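Putative oxidoreductase yhhX (PDB 3F4L) is probably an NADP-dependent oxidoreductase of the Gfo/Idh/MocA family, with a Rossmann nucleotide-binding domain and possible scyllo-inositol dehydrogenase activity. Local coordinates at residues P100-A105 with E321-L326; K96-T101 with L117-Y122; F245-I250 with A269-V274; F131-K136 with E289-E294. All blocks are in the same frame, centred on the assembly; numbering follows the deposited sequence.

Contact 1 (P100-A105 with E321-L326)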
loop_
_atom_site.group_PDB
_atom_site.type_symbol
_atom_site.label_atom_id
_atom_site.label_comp_id
_atom_site.label_asym_id
_atom_site.label_seq_id
_atom_site.Cartn_x
_atom_site.Cartn_y
_atom_site.Cartn_z
ATOM N N PRO A 100 -18.742 20.961 9.932
ATOM C CA PRO A 100 -17.408 20.969 10.530
ATOM C C PRO A 100 -17.220 19.798 11.483
ATOM O O PRO A 100 -16.097 19.317 11.670
ATOM C CB PRO A 100 -17.363 22.310 11.270
ATOM C CG PRO A 100 -18.329 23.172 10.489
ATOM C CD PRO A 100 -19.466 22.206 10.248
ATOM N N THR A 101 -18.319 19.336 12.074
ATOM C CA THR A 101 -18.257 18.247 13.043
ATOM C C THR A 101 -19.339 17.180 12.939
ATOM O O THR A 101 -20.374 17.366 12.293
ATOM C CB THR A 101 -18.306 18.797 14.477
ATOM O OG1 THR A 101 -19.647 19.202 14.786
ATOM C CG2 THR A 101 -17.389 19.993 14.609
ATOM N N LEU A 102 -19.091 16.065 13.621
ATOM C CA LEU A 102 -20.003 14.929 13.647
ATOM C C LEU A 102 -21.330 15.306 14.313
ATOM O O LEU A 102 -22.409 14.964 13.818
ATOM C CB LEU A 102 -19.328 13.775 14.392
ATOM C CG LEU A 102 -19.950 12.378 14.415
ATOM C CD1 LEU A 102 -20.175 11.877 12.997
ATOM C CD2 LEU A 102 -19.017 11.432 15.179
ATOM N N ALA A 103 -21.251 16.017 15.433
ATOM C CA ALA A 103 -22.453 16.440 16.147
ATOM C C ALA A 103 -23.347 17.323 15.260
ATOM O O ALA A 103 -24.557 17.111 15.188
ATOM C CB ALA A 103 -22.064 17.190 17.427
ATOM N N GLN A 104 -22.760 18.310 14.587
ATOM C CA GLN A 104 -23.548 19.178 13.714
ATOM C C GLN A 104 -24.215 18.371 12.606
ATOM O O GLN A 104 -25.352 18.652 12.226
ATOM C CB GLN A 104 -22.675 20.268 13.092
ATOM C CG GLN A 104 -22.348 21.399 14.037
ATOM C CD GLN A 104 -21.401 22.404 13.427
ATOM O OE1 GLN A 104 -20.210 22.133 13.258
ATOM N NE2 GLN A 104 -21.924 23.572 13.082
ATOM N N ALA A 105 -23.502 17.378 12.084
ATOM C CA ALA A 105 -24.050 16.531 11.033
ATOM C C ALA A 105 -25.264 15.806 11.600
ATOM O O ALA A 105 -26.328 15.766 10.985
ATOM C CB ALA A 105 -23.012 15.523 10.573
ATOM N N GLU A 321 -23.419 6.398 6.228
ATOM C CA GLU A 321 -22.185 6.544 5.459
ATOM C C GLU A 321 -21.586 7.927 5.703
ATOM O O GLU A 321 -20.371 8.093 5.793
ATOM C CB GLU A 321 -22.467 6.348 3.965
ATOM C CG GLU A 321 -23.096 4.993 3.662
ATOM C CD GLU A 321 -23.450 4.800 2.197
ATOM O OE1 GLU A 321 -24.122 5.670 1.610
ATOM O OE2 GLU A 321 -23.065 3.761 1.628
ATOM N N VAL A 322 -22.448 8.927 5.821
ATOM C CA VAL A 322 -21.980 10.284 6.050
ATOM C C VAL A 322 -21.351 10.396 7.433
ATOM O O VAL A 322 -20.273 10.954 7.582
ATOM C CB VAL A 322 -23.140 11.299 5.920
ATOM C CG1 VAL A 322 -22.636 12.706 6.153
ATOM C CG2 VAL A 322 -23.759 11.184 4.545
ATOM N N LEU A 323 -22.021 9.849 8.446
ATOM C CA LEU A 323 -21.508 9.914 9.810
ATOM C C LEU A 323 -20.208 9.118 9.970
ATOM O O LEU A 323 -19.307 9.524 10.708
ATOM C CB LEU A 323 -22.565 9.399 10.792
ATOM C CG LEU A 323 -23.842 10.250 10.891
ATOM C CD1 LEU A 323 -24.842 9.599 11.839
ATOM C CD2 LEU A 323 -23.479 11.637 11.372
ATOM N N THR A 324 -20.113 7.983 9.283
ATOM C CA THR A 324 -18.907 7.172 9.381
ATOM C C THR A 324 -17.727 7.941 8.770
ATOM O O THR A 324 -16.620 7.926 9.306
ATOM C CB THR A 324 -19.083 5.811 8.667
ATOM O OG1 THR A 324 -20.079 5.032 9.350
ATOM C CG2 THR A 324 -17.778 5.049 8.655
ATOM N N ASN A 325 -17.973 8.632 7.661
ATOM C CA ASN A 325 -16.922 9.406 6.994
ATOM C C ASN A 325 -16.388 10.510 7.916
ATOM O O ASN A 325 -15.178 10.617 8.144
ATOM C CB ASN A 325 -17.479 10.013 5.699
ATOM C CG ASN A 325 -16.397 10.419 4.724
ATOM O OD1 ASN A 325 -16.489 10.128 3.527
ATOM N ND2 ASN A 325 -15.374 11.105 5.216
ATOM N N LEU A 326 -17.290 11.330 8.443
ATOM C CA LEU A 326 -16.905 12.415 9.341
ATOM C C LEU A 326 -16.159 11.914 10.576
ATOM O O LEU A 326 -15.182 12.526 11.014
ATOM C CB LEU A 326 -18.144 13.197 9.784
ATOM C CG LEU A 326 -18.703 14.257 8.826
ATOM C CD1 LEU A 326 -18.737 13.725 7.395
ATOM C CD2 LEU A 326 -20.110 14.647 9.300
#
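The N-terminal turn of helix 102-115, in the nucleotide-binding Rossmann domain, leans here on helix 319-331, which belongs to the C-terminal alpha/beta part of the protein. T101 is the N-cap of the first helix: with chi1 at 75° its OG1 accepts from Q104 N at 3.2 Å, the N-H pointing almost straight at it (169°). This fixes the start of the helix and leaves L102 and A105, one turn apart, to meet the partner. L102 begins anti to its backbone N, and its CD1 ends over the backbone of the partner helix, 3.4 Å from L323 O. The same methyl lies 3.7 Å from L323 CD2, the two leucine chains crossing at about a right angle, and 4.0 Å from L326 CB. L323 and L326, three residues apart and both with CG anti to the carbonyl carbon, each present a CD2 methyl to A105 CB, that of L323 at 4.0 Å and that of L326 at only 3.3 Å, tighter than an ordinary carbon contact. Around this patch L323 also touches K106 and F109, and L326 touches T99. The contact is thus mainly apolar, methyl against methyl, with L102 CD1 also resting on a carbonyl oxygen; the polar bonding nearby lies in the helix cap and in a weak bond from L102 N to E330 OE2, so the two domains are joined here chiefly by the fit of methyl groups.

Contact 2 (K96-T101 with L117-Y122)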
loop_
_atom_site.group_PDB
_atom_site.type_symbol
_atom_site.label_atom_id
_atom_site.label_comp_id
_atom_site.label_asym_id
_atom_site.label_seq_id
_atom_site.Cartn_x
_atom_site.Cartn_y
_atom_site.Cartn_z
ATOM N N LYS A 96 -18.790 19.504 -0.034
ATOM C CA LYS A 96 -17.778 19.160 0.968
ATOM C C LYS A 96 -17.227 20.420 1.637
ATOM O O LYS A 96 -16.931 21.403 0.966
ATOM C CB LYS A 96 -16.629 18.385 0.303
ATOM C CG LYS A 96 -17.073 17.132 -0.460
ATOM C CD LYS A 96 -17.821 17.450 -1.772
ATOM C CE LYS A 96 -16.891 18.117 -2.793
ATOM N NZ LYS A 96 -17.467 18.190 -4.170
ATOM N N PRO A 97 -17.099 20.420 2.976
ATOM C CA PRO A 97 -17.435 19.365 3.936
ATOM C C PRO A 97 -18.886 19.537 4.386
ATOM O O PRO A 97 -19.358 20.659 4.529
ATOM C CB PRO A 97 -16.464 19.618 5.100
ATOM C CG PRO A 97 -15.639 20.849 4.682
ATOM C CD PRO A 97 -16.482 21.553 3.675
ATOM N N PHE A 98 -19.578 18.426 4.602
ATOM C CA PHE A 98 -20.978 18.441 5.033
ATOM C C PHE A 98 -21.174 19.402 6.203
ATOM O O PHE A 98 -22.001 20.313 6.150
ATOM C CB PHE A 98 -21.398 17.029 5.441
ATOM C CG PHE A 98 -22.878 16.853 5.567
ATOM C CD1 PHE A 98 -23.721 17.189 4.510
ATOM C CD2 PHE A 98 -23.431 16.352 6.735
ATOM C CE1 PHE A 98 -25.100 17.028 4.615
ATOM C CE2 PHE A 98 -24.816 16.185 6.854
ATOM C CZ PHE A 98 -25.649 16.524 5.790
ATOM N N THR A 99 -20.401 19.183 7.260
ATOM C CA THR A 99 -20.439 20.021 8.455
ATOM C C THR A 99 -19.048 20.000 9.049
ATOM O O THR A 99 -18.237 19.136 8.708
ATOM C CB THR A 99 -21.422 19.491 9.532
ATOM O OG1 THR A 99 -21.164 18.102 9.781
ATOM C CG2 THR A 99 -22.862 19.680 9.083
ATOM N N PRO A 100 -18.742 20.961 9.932
ATOM C CA PRO A 100 -17.408 20.969 10.530
ATOM C C PRO A 100 -17.220 19.798 11.483
ATOM O O PRO A 100 -16.097 19.317 11.670
ATOM C CB PRO A 100 -17.363 22.310 11.270
ATOM C CG PRO A 100 -18.329 23.172 10.489
ATOM C CD PRO A 100 -19.466 22.206 10.248
ATOM N N THR A 101 -18.319 19.336 12.074
ATOM C CA THR A 101 -18.257 18.247 13.043
ATOM C C THR A 101 -19.339 17.180 12.939
ATOM O O THR A 101 -20.374 17.366 12.293
ATOM C CB THR A 101 -18.306 18.797 14.477
ATOM O OG1 THR A 101 -19.647 19.202 14.786
ATOM C CG2 THR A 101 -17.389 19.993 14.609
ATOM N N LEU A 117 -37.813 16.197 5.321
ATOM C CA LEU A 117 -36.964 16.702 4.252
ATOM C C LEU A 117 -35.693 15.880 4.110
ATOM O O LEU A 117 -35.348 15.087 4.985
ATOM C CB LEU A 117 -36.585 18.155 4.523
ATOM C CG LEU A 117 -37.739 19.158 4.494
ATOM C CD1 LEU A 117 -37.250 20.514 4.953
ATOM C CD2 LEU A 117 -38.319 19.235 3.088
ATOM N N THR A 118 -34.997 16.096 2.999
ATOM C CA THR A 118 -33.749 15.414 2.719
ATOM C C THR A 118 -32.551 16.361 2.786
ATOM O O THR A 118 -32.549 17.406 2.148
ATOM C CB THR A 118 -33.752 14.804 1.302
ATOM O OG1 THR A 118 -34.766 13.797 1.207
ATOM C CG2 THR A 118 -32.384 14.196 0.982
ATOM N N VAL A 119 -31.546 16.005 3.573
ATOM C CA VAL A 119 -30.318 16.797 3.634
ATOM C C VAL A 119 -29.209 15.782 3.351
ATOM O O VAL A 119 -29.143 14.732 3.984
ATOM C CB VAL A 119 -30.099 17.474 5.005
ATOM C CG1 VAL A 119 -29.821 16.434 6.095
ATOM C CG2 VAL A 119 -28.955 18.452 4.907
ATOM N N THR A 120 -28.344 16.085 2.393
ATOM C CA THR A 120 -27.292 15.147 2.017
ATOM C C THR A 120 -26.069 15.831 1.435
ATOM O O THR A 120 -26.157 16.942 0.921
ATOM C CB THR A 120 -27.830 14.148 0.957
ATOM O OG1 THR A 120 -26.789 13.252 0.555
ATOM C CG2 THR A 120 -28.328 14.898 -0.282
ATOM N N PRO A 121 -24.898 15.182 1.534
ATOM C CA PRO A 121 -23.679 15.773 0.978
ATOM C C PRO A 121 -23.667 15.492 -0.531
ATOM O O PRO A 121 -24.466 14.696 -1.024
ATOM C CB PRO A 121 -22.571 15.028 1.716
ATOM C CG PRO A 121 -23.165 13.652 1.883
ATOM C CD PRO A 121 -24.590 13.973 2.322
ATOM N N TYR A 122 -22.769 16.154 -1.252
ATOM C CA TYR A 122 -22.629 15.996 -2.699
ATOM C C TYR A 122 -21.449 15.054 -2.933
ATOM O O TYR A 122 -20.304 15.491 -2.950
ATOM C CB TYR A 122 -22.351 17.372 -3.336
ATOM C CG TYR A 122 -22.180 17.406 -4.844
ATOM C CD1 TYR A 122 -23.177 16.928 -5.699
ATOM C CD2 TYR A 122 -21.043 17.960 -5.416
ATOM C CE1 TYR A 122 -23.040 17.011 -7.087
ATOM C CE2 TYR A 122 -20.894 18.046 -6.800
ATOM C CZ TYR A 122 -21.895 17.570 -7.622
ATOM O OH TYR A 122 -21.748 17.655 -8.981
#
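F98 carries this contact, its ring meeting three successive residues of strand 119-121 obliquely through CD1, CE1 and CZ. CD1 meets P121 CB at 3.7 Å, CE1 sits 3.5 Å from T120 C, the carbonyl carbon just before the proline, and CZ reaches V119 CG2 at 3.9 Å. The ring gets there because CG stands anti to the backbone N (chi1 -165°), carrying it from the loop onto the strand. K96 makes the second point of touch. Its chain, bent at chi2 and chi3, runs CD to 3.4 Å from Y122 O and brings NZ to the edge of the tyrosine ring, 3.8 Å from CD2 and near the ring plane, so the ammonium does not lie over the aromatic face. Further out, T120 OG1 donates in plane to a lone pair of P121 O at 3.2 Å and is also bonded to N315 ND2, while Y122 OH bonds to Y17 O. T99 OG1 ties the loop to T101 O at 2.7 Å. F109 of helix 102-115 and V322 of helix 319-331 also pack on F98. The peptide before P97 is cis, as expected for the Lys-Pro step of the Glu-Lys-Pro motif of this family. Strand 91-94, this loop, helix 102-115 and strand 119-121, which bonds to V92 and V94 through the T120 backbone, make up a beta-alpha-beta crossover of the Rossmann sheet.

Contact 3 (F245-I250 with A269-V274); sequences FIKYGI and AADDSV
The two segments run almost antiparallel, 170° apart end to end, with their CA atoms closest at K247 and V274, the second segment leading into strand 275-280. That strand and strand 243-247 are neighbours in the mixed C-terminal sheet and pair just beyond, I246 with V276. Loop 269-274 is shaped by an Asx turn: D271 OD1 accepts from S273 N at 2.8 Å, nearly along its C-O axis, and from S273 OG at a very short 2.5 Å, that donor lying 30° out of the carboxylate plane. S273 OG is held between its backbone N and carbonyl carbon, and in turn accepts from K247 NZ at 3.0 Å. The lysine leaves the strand with CG anti to the backbone N and bends at chi2 and chi4 alongside the residues that follow, so that NZ also donates to G249 O and, at 3.2 Å, to Y248 O, approaching both from above the carbonyl plane. Its positive charge would be expected to stabilise the nearby carboxylate, although D271 OD2 lies 4.5 Å from K247 NZ, beyond a salt bridge. One water spans that distance, accepting from NZ and donating to OD2. A second links Y248 N to V274 O, lying in plane at the edge of the Y248 ring. Y248 also packs on Y248 of the second subunit, and I246 on I231 of that subunit, placing the strand at the dimer interface. The third water donates to two acceptors at once, I250 O at 2.8 Å and D271 OD2 at 2.6 Å.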
loop_
_atom_site.group_PDB
_atom_site.type_symbol
_atom_site.label_atom_id
_atom_site.label_comp_id
_atom_site.label_asym_id
_atom_site.label_seq_id
_atom_site.Cartn_x
_atom_site.Cartn_y
_atom_site.Cartn_z
ATOM N N PHE A 245 -8.288 -7.205 -10.288
ATOM C CA PHE A 245 -8.759 -6.158 -11.183
ATOM C C PHE A 245 -7.798 -4.994 -10.986
ATOM O O PHE A 245 -7.458 -4.654 -9.851
ATOM C CB PHE A 245 -10.175 -5.707 -10.807
ATOM C CG PHE A 245 -10.587 -4.393 -11.429
ATOM C CD1 PHE A 245 -11.213 -4.353 -12.671
ATOM C CD2 PHE A 245 -10.355 -3.194 -10.759
ATOM C CE1 PHE A 245 -11.611 -3.129 -13.238
ATOM C CE2 PHE A 245 -10.744 -1.969 -11.310
ATOM C CZ PHE A 245 -11.377 -1.934 -12.554
ATOM N N ILE A 246 -7.371 -4.388 -12.087
ATOM C CA ILE A 246 -6.462 -3.256 -12.056
ATOM C C ILE A 246 -6.986 -2.191 -13.018
ATOM O O ILE A 246 -7.446 -2.498 -14.122
ATOM C CB ILE A 246 -5.035 -3.668 -12.491
ATOM C CG1 ILE A 246 -4.518 -4.804 -11.604
ATOM C CG2 ILE A 246 -4.094 -2.490 -12.358
ATOM C CD1 ILE A 246 -4.368 -4.425 -10.144
ATOM N N LYS A 247 -6.925 -0.939 -12.593
ATOM C CA LYS A 247 -7.405 0.159 -13.421
ATOM C C LYS A 247 -6.482 1.356 -13.307
ATOM O O LYS A 247 -6.327 1.931 -12.226
ATOM C CB LYS A 247 -8.831 0.553 -12.984
ATOM C CG LYS A 247 -9.443 1.792 -13.660
ATOM C CD LYS A 247 -9.719 1.560 -15.134
ATOM C CE LYS A 247 -10.529 2.700 -15.755
ATOM N NZ LYS A 247 -9.866 4.038 -15.680
ATOM N N TYR A 248 -5.836 1.708 -14.416
ATOM C CA TYR A 248 -4.993 2.894 -14.437
ATOM C C TYR A 248 -5.870 3.994 -15.016
ATOM O O TYR A 248 -6.716 3.728 -15.868
ATOM C CB TYR A 248 -3.779 2.720 -15.348
ATOM C CG TYR A 248 -2.679 1.876 -14.770
ATOM C CD1 TYR A 248 -2.756 0.488 -14.796
ATOM C CD2 TYR A 248 -1.557 2.466 -14.191
ATOM C CE1 TYR A 248 -1.743 -0.295 -14.261
ATOM C CE2 TYR A 248 -0.537 1.692 -13.651
ATOM C CZ TYR A 248 -0.637 0.311 -13.690
ATOM O OH TYR A 248 0.366 -0.468 -13.159
ATOM N N GLY A 249 -5.679 5.222 -14.551
ATOM C CA GLY A 249 -6.457 6.324 -15.082
ATOM C C GLY A 249 -7.676 6.679 -14.264
ATOM O O GLY A 249 -8.386 5.807 -13.760
ATOM N N ILE A 250 -7.925 7.974 -14.145
ATOM C CA ILE A 250 -9.058 8.464 -13.375
ATOM C C ILE A 250 -10.146 8.980 -14.310
ATOM O O ILE A 250 -9.897 9.239 -15.493
ATOM C CB ILE A 250 -8.611 9.601 -12.416
ATOM C CG1 ILE A 250 -9.767 10.022 -11.500
ATOM C CG2 ILE A 250 -8.111 10.804 -13.219
ATOM C CD1 ILE A 250 -9.308 10.911 -10.346
ATOM N N ALA A 269 -15.405 13.861 -21.509
ATOM C CA ALA A 269 -14.877 12.779 -20.692
ATOM C C ALA A 269 -14.384 11.591 -21.520
ATOM O O ALA A 269 -14.486 10.446 -21.085
ATOM C CB ALA A 269 -15.940 12.323 -19.686
ATOM N N ALA A 270 -13.853 11.867 -22.711
ATOM C CA ALA A 270 -13.325 10.806 -23.573
ATOM C C ALA A 270 -12.253 10.075 -22.773
ATOM O O ALA A 270 -11.364 10.701 -22.211
ATOM C CB ALA A 270 -12.719 11.401 -24.857
ATOM N N ASP A 271 -12.341 8.752 -22.727
ATOM C CA ASP A 271 -11.390 7.958 -21.956
ATOM C C ASP A 271 -10.911 6.763 -22.779
ATOM O O ASP A 271 -11.719 6.025 -23.337
ATOM C CB ASP A 271 -12.079 7.465 -20.677
ATOM C CG ASP A 271 -11.103 6.991 -19.620
ATOM O OD1 ASP A 271 -10.090 6.351 -19.978
ATOM O OD2 ASP A 271 -11.368 7.251 -18.422
ATOM N N ASP A 272 -9.600 6.572 -22.855
ATOM C CA ASP A 272 -9.057 5.454 -23.619
ATOM C C ASP A 272 -8.388 4.408 -22.733
ATOM O O ASP A 272 -7.626 3.563 -23.205
ATOM C CB ASP A 272 -8.084 5.967 -24.682
ATOM C CG ASP A 272 -8.804 6.552 -25.890
ATOM O OD1 ASP A 272 -9.389 5.765 -26.670
ATOM O OD2 ASP A 272 -8.800 7.795 -26.051
ATOM N N SER A 273 -8.675 4.473 -21.441
ATOM C CA SER A 273 -8.118 3.511 -20.498
ATOM C C SER A 273 -9.080 2.338 -20.416
ATOM O O SER A 273 -10.204 2.395 -20.934
ATOM C CB SER A 273 -7.964 4.140 -19.112
ATOM O OG SER A 273 -9.225 4.502 -18.570
ATOM N N VAL A 274 -8.645 1.272 -19.763
ATOM C CA VAL A 274 -9.495 0.102 -19.619
ATOM C C VAL A 274 -9.184 -0.571 -18.308
ATOM O O VAL A 274 -8.071 -0.463 -17.805
ATOM C CB VAL A 274 -9.264 -0.930 -20.751
ATOM C CG1 VAL A 274 -9.836 -0.419 -22.057
ATOM C CG2 VAL A 274 -7.770 -1.213 -20.899
HETATM O O HOH W 1 -12.039 5.801 -15.964
HETATM O O HOH W 2 -5.799 -0.078 -16.642
HETATM O O HOH W 3 -8.998 7.287 -17.300
#

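Contact 4 (F131-K136 with E289-E294)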
loop_
_atom_site.group_PDB
_atom_site.type_symbol
_atom_site.label_atom_id
_atom_site.label_comp_id
_atom_site.label_asym_id
_atom_site.label_seq_id
_atom_site.Cartn_x
_atom_site.Cartn_y
_atom_site.Cartn_z
ATOM N N PHE A 131 -14.075 4.449 -10.608
ATOM C CA PHE A 131 -14.733 3.828 -9.472
ATOM C C PHE A 131 -15.847 2.875 -9.914
ATOM O O PHE A 131 -15.918 1.726 -9.452
ATOM C CB PHE A 131 -15.313 4.910 -8.556
ATOM C CG PHE A 131 -16.169 4.367 -7.462
ATOM C CD1 PHE A 131 -15.619 3.579 -6.458
ATOM C CD2 PHE A 131 -17.541 4.605 -7.455
ATOM C CE1 PHE A 131 -16.433 3.033 -5.460
ATOM C CE2 PHE A 131 -18.362 4.059 -6.459
ATOM C CZ PHE A 131 -17.806 3.276 -5.467
ATOM N N LEU A 132 -16.715 3.337 -10.810
ATOM C CA LEU A 132 -17.814 2.490 -11.269
ATOM C C LEU A 132 -17.331 1.200 -11.928
ATOM O O LEU A 132 -17.994 0.165 -11.827
ATOM C CB LEU A 132 -18.728 3.247 -12.234
ATOM C CG LEU A 132 -19.542 4.421 -11.676
ATOM C CD1 LEU A 132 -20.287 5.089 -12.817
ATOM C CD2 LEU A 132 -20.514 3.942 -10.604
ATOM N N THR A 133 -16.188 1.257 -12.606
ATOM C CA THR A 133 -15.654 0.061 -13.245
ATOM C C THR A 133 -15.197 -0.911 -12.151
ATOM O O THR A 133 -15.442 -2.103 -12.234
ATOM C CB THR A 133 -14.446 0.380 -14.178
ATOM O OG1 THR A 133 -14.801 1.421 -15.101
ATOM C CG2 THR A 133 -14.059 -0.862 -14.984
ATOM N N ALA A 134 -14.532 -0.397 -11.123
ATOM C CA ALA A 134 -14.072 -1.247 -10.034
ATOM C C ALA A 134 -15.285 -1.859 -9.315
ATOM O O ALA A 134 -15.272 -3.036 -8.942
ATOM C CB ALA A 134 -13.234 -0.439 -9.061
ATOM N N LYS A 135 -16.332 -1.054 -9.136
ATOM C CA LYS A 135 -17.558 -1.507 -8.481
ATOM C C LYS A 135 -18.165 -2.646 -9.306
ATOM O O LYS A 135 -18.571 -3.673 -8.761
ATOM C CB LYS A 135 -18.555 -0.335 -8.364
ATOM C CG LYS A 135 -19.860 -0.646 -7.620
ATOM C CD LYS A 135 -20.679 0.629 -7.354
ATOM C CE LYS A 135 -22.072 0.334 -6.773
ATOM N NZ LYS A 135 -22.882 -0.496 -7.716
ATOM N N LYS A 136 -18.214 -2.471 -10.622
ATOM C CA LYS A 136 -18.773 -3.500 -11.484
ATOM C C LYS A 136 -17.954 -4.779 -11.329
ATOM O O LYS A 136 -18.516 -5.868 -11.181
ATOM C CB LYS A 136 -18.772 -3.032 -12.944
ATOM C CG LYS A 136 -19.356 -4.047 -13.929
ATOM C CD LYS A 136 -19.313 -3.507 -15.350
ATOM C CE LYS A 136 -19.603 -4.596 -16.384
ATOM N NZ LYS A 136 -18.502 -5.618 -16.440
ATOM N N GLU A 289 -9.715 -10.391 -19.064
ATOM C CA GLU A 289 -10.769 -9.519 -19.569
ATOM C C GLU A 289 -10.336 -8.060 -19.519
ATOM O O GLU A 289 -9.724 -7.624 -18.546
ATOM C CB GLU A 289 -12.026 -9.640 -18.702
ATOM C CG GLU A 289 -13.216 -10.307 -19.330
ATOM C CD GLU A 289 -14.509 -9.945 -18.609
ATOM O OE1 GLU A 289 -15.166 -8.961 -19.018
ATOM O OE2 GLU A 289 -14.863 -10.632 -17.623
ATOM N N GLU A 290 -10.647 -7.308 -20.567
ATOM C CA GLU A 290 -10.347 -5.884 -20.580
ATOM C C GLU A 290 -11.712 -5.235 -20.597
ATOM O O GLU A 290 -12.489 -5.446 -21.526
ATOM C CB GLU A 290 -9.533 -5.473 -21.812
ATOM C CG GLU A 290 -8.044 -5.790 -21.700
ATOM C CD GLU A 290 -7.180 -4.915 -22.597
ATOM O OE1 GLU A 290 -7.500 -4.799 -23.800
ATOM O OE2 GLU A 290 -6.177 -4.349 -22.097
HETATM N N MSE A 291 -12.007 -4.478 -19.546
HETATM C CA MSE A 291 -13.295 -3.806 -19.392
HETATM C C MSE A 291 -13.244 -2.356 -19.849
HETATM O O MSE A 291 -12.337 -1.605 -19.476
HETATM C CB MSE A 291 -13.724 -3.811 -17.920
HETATM C CG MSE A 291 -13.963 -5.170 -17.306
HETATM SE SE MSE A 291 -13.891 -5.068 -15.362
HETATM C CE MSE A 291 -15.592 -4.200 -15.021
ATOM N N LYS A 292 -14.224 -1.959 -20.650
ATOM C CA LYS A 292 -14.288 -0.579 -21.103
ATOM C C LYS A 292 -14.846 0.204 -19.913
ATOM O O LYS A 292 -15.816 -0.220 -19.290
ATOM C CB LYS A 292 -15.212 -0.464 -22.319
ATOM C CG LYS A 292 -15.188 0.898 -22.988
ATOM C CD LYS A 292 -15.644 0.812 -24.444
ATOM C CE LYS A 292 -17.051 0.240 -24.564
ATOM N NZ LYS A 292 -18.051 1.106 -23.881
ATOM N N PRO A 293 -14.231 1.345 -19.574
ATOM C CA PRO A 293 -14.690 2.160 -18.447
ATOM C C PRO A 293 -16.185 2.433 -18.487
ATOM O O PRO A 293 -16.720 2.810 -19.525
ATOM C CB PRO A 293 -13.892 3.446 -18.601
ATOM C CG PRO A 293 -12.640 2.994 -19.253
ATOM C CD PRO A 293 -13.141 2.030 -20.293
ATOM N N GLU A 294 -16.853 2.229 -17.359
ATOM C CA GLU A 294 -18.277 2.513 -17.273
ATOM C C GLU A 294 -18.339 4.027 -17.412
ATOM O O GLU A 294 -17.414 4.715 -16.990
ATOM C CB GLU A 294 -18.827 2.077 -15.914
ATOM C CG GLU A 294 -18.810 0.574 -15.693
ATOM C CD GLU A 294 -19.737 -0.166 -16.645
ATOM O OE1 GLU A 294 -20.964 0.080 -16.608
ATOM O OE2 GLU A 294 -19.237 -0.995 -17.434
#
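M291, a selenomethionine in this crystal, reaches from the edge strand 286-291 to helix 129-140. Its CB lies 4.2 Å from T133 CG2. CG stands anti to the carbonyl carbon, and SE comes up beside the ring of F245 on strand 243-247. A bend at chi3 (74°) then turns CE onto the helix, 3.7 Å from T133 CG2, 3.5 Å from T133 O and 3.5 Å from K136 NZ, with the T133 and M291 chains sliding past each other in opposite directions. The helix packs in this way on one face of the mixed sheet of the C-terminal domain, at the sheet's outer strand. Just past that strand the chain crosses the helix at T133, where E294 N donates to T133 OG1 at 3.2 Å, fairly straight (162°). The same hydroxyl is bonded to S129 O, one turn back, so its chi1 of -52° serves both partners. E294, bent at chi2, sets its CB 3.9 Å from L132 CB and folds its carboxylate across the extended K136 chain at about a right angle. OE2 rests 3.3 Å from K136 CD, whereas NZ, turned aside at chi4, stays 4.8 Å from OE2.

The four contacts form two pairs. Contacts 1 and 2, centres 8 Å apart, share P100 and T101 in the loop before helix 102-115, and helix 319-331 borders both, V322 packing on P121. Contacts 3 and 4, centres also 8 Å apart, share the mixed sheet through strand 243-247 and the end of strand 286-291, and S273 packs on P293. The pairs lie on opposite sides of the chain's centre, contacts 1 and 4 having centres 30 Å apart. Along the chain contact 2 closes first, within the Rossmann domain. Contact 3 is nested inside contact 4, and contact 4 inside contact 1, whose helix 319-331 brings the late chain back to the nucleotide-binding domain and so joins the two domains.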